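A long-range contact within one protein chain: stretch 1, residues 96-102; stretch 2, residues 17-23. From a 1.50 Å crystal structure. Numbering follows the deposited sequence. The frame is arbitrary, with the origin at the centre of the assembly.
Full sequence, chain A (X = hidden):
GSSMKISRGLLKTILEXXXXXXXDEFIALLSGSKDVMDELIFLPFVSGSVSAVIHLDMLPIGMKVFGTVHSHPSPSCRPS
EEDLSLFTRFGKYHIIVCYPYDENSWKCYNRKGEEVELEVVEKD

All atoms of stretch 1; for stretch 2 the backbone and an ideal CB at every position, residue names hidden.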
ATOM      1  N   ILE A  96      -1.044   2.614  -3.246  1.00 15.42           N
ATOM      2  CA  ILE A  96      -1.511   3.964  -2.955  1.00 15.97           C
ATOM      3  C   ILE A  96      -3.024   3.860  -2.851  1.00 17.10           C
ATOM      4  O   ILE A  96      -3.674   3.294  -3.734  1.00 18.05           O
ATOM      5  CB  ILE A  96      -1.194   4.980  -4.078  1.00 15.39           C
ATOM      6  CG1 ILE A  96       0.316   5.182  -4.205  1.00 16.61           C
ATOM      7  CG2 ILE A  96      -1.876   6.322  -3.769  1.00 16.70           C
ATOM      8  CD1 ILE A  96       0.699   6.203  -5.254  1.00 19.01           C
ATOM      9  N   VAL A  97      -3.584   4.368  -1.758  1.00 17.24           N
ATOM     10  CA  VAL A  97      -5.028   4.371  -1.587  1.00 17.82           C
ATOM     11  C   VAL A  97      -5.372   5.851  -1.614  1.00 19.49           C
ATOM     12  O   VAL A  97      -4.544   6.686  -1.256  1.00 19.06           O
ATOM     13  CB  VAL A  97      -5.475   3.715  -0.250  1.00 17.04           C
ATOM     14  CG1 VAL A  97      -5.002   2.272  -0.203  1.00 16.07           C
ATOM     15  CG2 VAL A  97      -4.936   4.486   0.929  1.00 19.17           C
ATOM     16  N   CYS A  98      -6.583   6.183  -2.040  1.00 17.12           N
ATOM     17  CA  CYS A  98      -6.955   7.585  -2.155  1.00 19.86           C
ATOM     18  C   CYS A  98      -8.394   7.848  -1.743  1.00 20.78           C
ATOM     19  O   CYS A  98      -9.219   6.937  -1.695  1.00 18.52           O
ATOM     20  CB  CYS A  98      -6.742   8.024  -3.610  1.00 20.43           C
ATOM     21  SG  CYS A  98      -7.486   6.842  -4.791  1.00 25.41           S
ATOM     22  N   TYR A  99      -8.678   9.109  -1.442  1.00 20.31           N
ATOM     23  CA  TYR A  99     -10.018   9.532  -1.060  1.00 21.88           C
ATOM     24  C   TYR A  99     -10.966   9.103  -2.185  1.00 20.36           C
ATOM     25  O   TYR A  99     -10.610   9.183  -3.359  1.00 22.32           O
ATOM     26  CB  TYR A  99     -10.038  11.054  -0.922  1.00 18.03           C
ATOM     27  CG  TYR A  99     -11.350  11.604  -0.430  1.00 19.59           C
ATOM     28  CD1 TYR A  99     -11.678  11.564   0.923  1.00 19.17           C
ATOM     29  CD2 TYR A  99     -12.284  12.127  -1.325  1.00 22.09           C
ATOM     30  CE1 TYR A  99     -12.899  12.028   1.378  1.00 20.30           C
ATOM     31  CE2 TYR A  99     -13.518  12.593  -0.881  1.00 20.74           C
ATOM     32  CZ  TYR A  99     -13.816  12.539   0.471  1.00 18.58           C
ATOM     33  OH  TYR A  99     -15.040  12.972   0.922  1.00 22.19           O
ATOM     34  N   PRO A 100     -12.200   8.682  -1.855  1.00 20.51           N
ATOM     35  CA  PRO A 100     -12.876   8.538  -0.559  1.00 22.20           C
ATOM     36  C   PRO A 100     -12.544   7.263   0.214  1.00 21.83           C
ATOM     37  O   PRO A 100     -13.223   6.925   1.186  1.00 21.18           O
ATOM     38  CB  PRO A 100     -14.345   8.592  -0.949  1.00 22.81           C
ATOM     39  CG  PRO A 100     -14.343   7.830  -2.224  1.00 21.70           C
ATOM     40  CD  PRO A 100     -13.143   8.408  -2.955  1.00 21.06           C
ATOM     41  N   TYR A 101     -11.517   6.550  -0.234  1.00 22.04           N
ATOM     42  CA  TYR A 101     -11.076   5.326   0.424  1.00 19.46           C
ATOM     43  C   TYR A 101     -12.113   4.209   0.379  1.00 22.03           C
ATOM     44  O   TYR A 101     -12.258   3.460   1.346  1.00 22.49           O
ATOM     45  CB  TYR A 101     -10.712   5.608   1.884  1.00 20.33           C
ATOM     46  CG  TYR A 101      -9.878   6.851   2.088  1.00 19.21           C
ATOM     47  CD1 TYR A 101      -8.585   6.946   1.573  1.00 19.58           C
ATOM     48  CD2 TYR A 101     -10.386   7.935   2.799  1.00 16.63           C
ATOM     49  CE1 TYR A 101      -7.817   8.096   1.766  1.00 15.19           C
ATOM     50  CE2 TYR A 101      -9.633   9.084   2.998  1.00 17.60           C
ATOM     51  CZ  TYR A 101      -8.353   9.160   2.481  1.00 14.74           C
ATOM     52  OH  TYR A 101      -7.609  10.297   2.693  1.00 16.93           O
ATOM     53  N   ASP A 102     -12.837   4.102  -0.731  1.00 21.04           N
ATOM     54  CA  ASP A 102     -13.828   3.041  -0.871  1.00 22.36           C
ATOM     55  C   ASP A 102     -13.093   1.748  -1.210  1.00 26.79           C
ATOM     56  O   ASP A 102     -11.890   1.760  -1.483  1.00 24.25           O
ATOM     57  CB  ASP A 102     -14.854   3.379  -1.961  1.00 28.65           C
ATOM     58  CG  ASP A 102     -14.230   3.534  -3.336  1.00 36.11           C
ATOM     59  OD1 ASP A 102     -13.608   2.569  -3.828  1.00 41.23           O
ATOM     60  OD2 ASP A 102     -14.368   4.624  -3.929  1.00 44.85           O
ATOM     61  N   UNK A  17      -7.578   2.694   7.914  1.00 19.75           N
ATOM     62  CA  UNK A  17      -6.486   3.451   8.518  1.00 20.93           C
ATOM     63  C   UNK A  17      -6.341   4.776   7.776  1.00 20.58           C
ATOM     64  O   UNK A  17      -6.046   5.809   8.380  1.00 19.03           O
ATOM     65  CB  UNK A  17      -5.178   2.658   8.484  1.00 20.93           C
ATOM     66  N   UNK A  18      -6.551   4.735   6.464  1.00 18.93           N
ATOM     67  CA  UNK A  18      -6.462   5.931   5.635  1.00 19.44           C
ATOM     68  C   UNK A  18      -7.598   6.875   6.009  1.00 21.31           C
ATOM     69  O   UNK A  18      -7.392   8.083   6.166  1.00 20.60           O
ATOM     70  CB  UNK A  18      -6.513   5.577   4.147  1.00 19.44           C
ATOM     71  N   UNK A  19      -8.798   6.321   6.157  1.00 21.70           N
ATOM     72  CA  UNK A  19      -9.955   7.127   6.532  1.00 21.60           C
ATOM     73  C   UNK A  19      -9.695   7.793   7.872  1.00 19.99           C
ATOM     74  O   UNK A  19      -9.999   8.970   8.061  1.00 21.74           O
ATOM     75  CB  UNK A  19     -11.223   6.273   6.591  1.00 21.60           C
ATOM     76  N   UNK A  20      -9.131   7.036   8.808  1.00 20.86           N
ATOM     77  CA  UNK A  20      -8.837   7.566  10.136  1.00 22.91           C
ATOM     78  C   UNK A  20      -7.743   8.622  10.096  1.00 20.81           C
ATOM     79  O   UNK A  20      -7.742   9.556  10.897  1.00 23.08           O
ATOM     80  CB  UNK A  20      -8.428   6.432  11.078  1.00 22.91           C
ATOM     81  N   UNK A  21      -6.812   8.472   9.160  1.00 19.81           N
ATOM     82  CA  UNK A  21      -5.710   9.417   9.027  1.00 18.48           C
ATOM     83  C   UNK A  21      -6.083  10.718   8.306  1.00 17.01           C
ATOM     84  O   UNK A  21      -5.497  11.767   8.578  1.00 17.27           O
ATOM     85  CB  UNK A  21      -4.557   8.741   8.282  1.00 18.48           C
ATOM     86  N   UNK A  22      -7.052  10.651   7.395  1.00 18.39           N
ATOM     87  CA  UNK A  22      -7.467  11.823   6.622  1.00 15.58           C
ATOM     88  C   UNK A  22      -7.540  13.081   7.484  1.00 14.53           C
ATOM     89  O   UNK A  22      -8.085  13.045   8.586  1.00 16.40           O
ATOM     90  CB  UNK A  22      -8.826  11.566   5.968  1.00 15.58           C
ATOM     91  N   UNK A  23      -7.028  14.221   6.977  1.00 16.92           N
ATOM     92  CA  UNK A  23      -6.397  14.438   5.671  1.00 16.32           C
ATOM     93  C   UNK A  23      -4.895  14.166   5.601  1.00 16.07           C
ATOM     94  O   UNK A  23      -4.248  14.511   4.609  1.00 17.84           O
ATOM     95  CB  UNK A  23      -6.645  15.885   5.239  1.00 16.32           C
TER

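Position 17 lies on a helical turn, with phi/psi of -70/-37. Nothing of stretch 1 comes within 5.5 Å of its ideal CB, so stretch 1 sets no limit near CB. The deposited residue is Ala17. Its carbonyl O accepts a backbone hydrogen bond from the N of position 21, 2.9 Å away, which is ordinary helix geometry.

Position 18 is also helical, and its CA-to-CB bond points toward stretch 1. The ideal CB is already 3.6 Å from Tyr101 CD1 and 3.7 Å from Val97 CG2. What stretch 1 offers here is apolar: a methyl group and the carbon rim of a ring. With contact made at CB itself, a small apolar side chain suits best. Alanine is the natural candidate; serine or glycine would also be small enough, though glycine would give up the contact. The residue is Ala18. Its CB packs 3.6 Å from Tyr101 CD1 and 3.8 Å from Val97 CG2, joining strand and loop to the helix. The backbone takes part as well, since Ala18 O lies over one face of the Tyr101 ring.

Position 19 has the shortest CA-to-CA distance to Tyr101, 6.5 Å between the two CA atoms. The bond to CB points sideways, and the ideal CB is 4.2 Å from Tyr101 CD2. Farther from the ideal CB, 6.0 Å away, the carbonyl O of Tyr101 is an acceptor. A long side chain with an apolar stem suits this place: lysine, arginine, glutamine or methionine could run along the tyrosine. The residue is Lys19. Its chain is m at chi1 and t from chi2 to chi4, so it is extended. Lys19 CG sits 3.6 Å from Tyr101 CB, and Lys19 CE 3.2 Å from Tyr101 O. The ammonium does not bond that oxygen directly. A water bridges them, accepting from Lys19 NZ at 2.9 Å and donating to Tyr101 O at 2.8 Å.

Position 20 points away from stretch 1, which sets no preference. It is Ser20, whose OG hydrogen-bonds a residue just outside the two stretches.

Position 21 points sideways, with no atom of stretch 1 within 5.5 Å of its ideal CB. Stretch 1 does not discriminate here. It is Ala21.

Position 22 leaves helical angles, with phi/psi of -41/136, and its CA-to-CB bond points toward stretch 1. The ideal CB is 3.7 Å from Tyr101 OH, and the Tyr99 ring lies farther along. A flat ring could use both tyrosines; asparagine or glutamine would offer polar groups instead. The residue is His22, with chi1 t. Its ring meets that of Tyr99 obliquely, the planes at 34°, with His22 NE2 3.8 Å from Tyr99 CD1. The Tyr101 ring is also oblique to it, at 72°. The backbone N still bonds Ala18 O at 2.9 Å.

Position 23 follows a cis peptide bond, which strongly favours proline. It is Pro23. Its closest side-chain atom, Pro23 CB, is 6.3 Å from Tyr101 OH.

Stretch 2 (17-23) AAKSAHP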
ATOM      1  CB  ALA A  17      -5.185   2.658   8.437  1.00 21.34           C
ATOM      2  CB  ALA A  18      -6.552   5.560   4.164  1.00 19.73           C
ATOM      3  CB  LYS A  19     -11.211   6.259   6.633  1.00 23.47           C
ATOM      4  CG  LYS A  19     -11.691   5.694   5.313  1.00 31.27           C
ATOM      5  CD  LYS A  19     -12.900   4.794   5.513  1.00 34.06           C
ATOM      6  CE  LYS A  19     -13.387   4.211   4.199  1.00 38.06           C
ATOM      7  NZ  LYS A  19     -14.544   3.296   4.405  1.00 41.68           N
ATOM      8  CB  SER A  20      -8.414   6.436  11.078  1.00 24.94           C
ATOM      9  OG  SER A  20      -9.469   5.511  11.265  1.00 31.76           O
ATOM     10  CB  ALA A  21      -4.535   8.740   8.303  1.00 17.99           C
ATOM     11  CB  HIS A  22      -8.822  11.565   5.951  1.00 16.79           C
ATOM     12  CG  HIS A  22      -9.163  12.557   4.881  1.00 14.16           C
ATOM     13  ND1 HIS A  22      -9.944  13.669   5.112  1.00 19.59           N
ATOM     14  CD2 HIS A  22      -8.803  12.617   3.577  1.00 14.52           C
ATOM     15  CE1 HIS A  22     -10.052  14.368   3.996  1.00 15.24           C
ATOM     16  NE2 HIS A  22      -9.368  13.752   3.049  1.00 21.36           N
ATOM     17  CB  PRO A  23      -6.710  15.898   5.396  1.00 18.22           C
ATOM     18  CG  PRO A  23      -6.477  16.497   6.746  1.00 15.94           C
ATOM     19  CD  PRO A  23      -7.142  15.501   7.703  1.00 15.62           C
TER
HETATM   20  O   HOH W   1     -13.725   1.296   2.467  1.00 42.09           O
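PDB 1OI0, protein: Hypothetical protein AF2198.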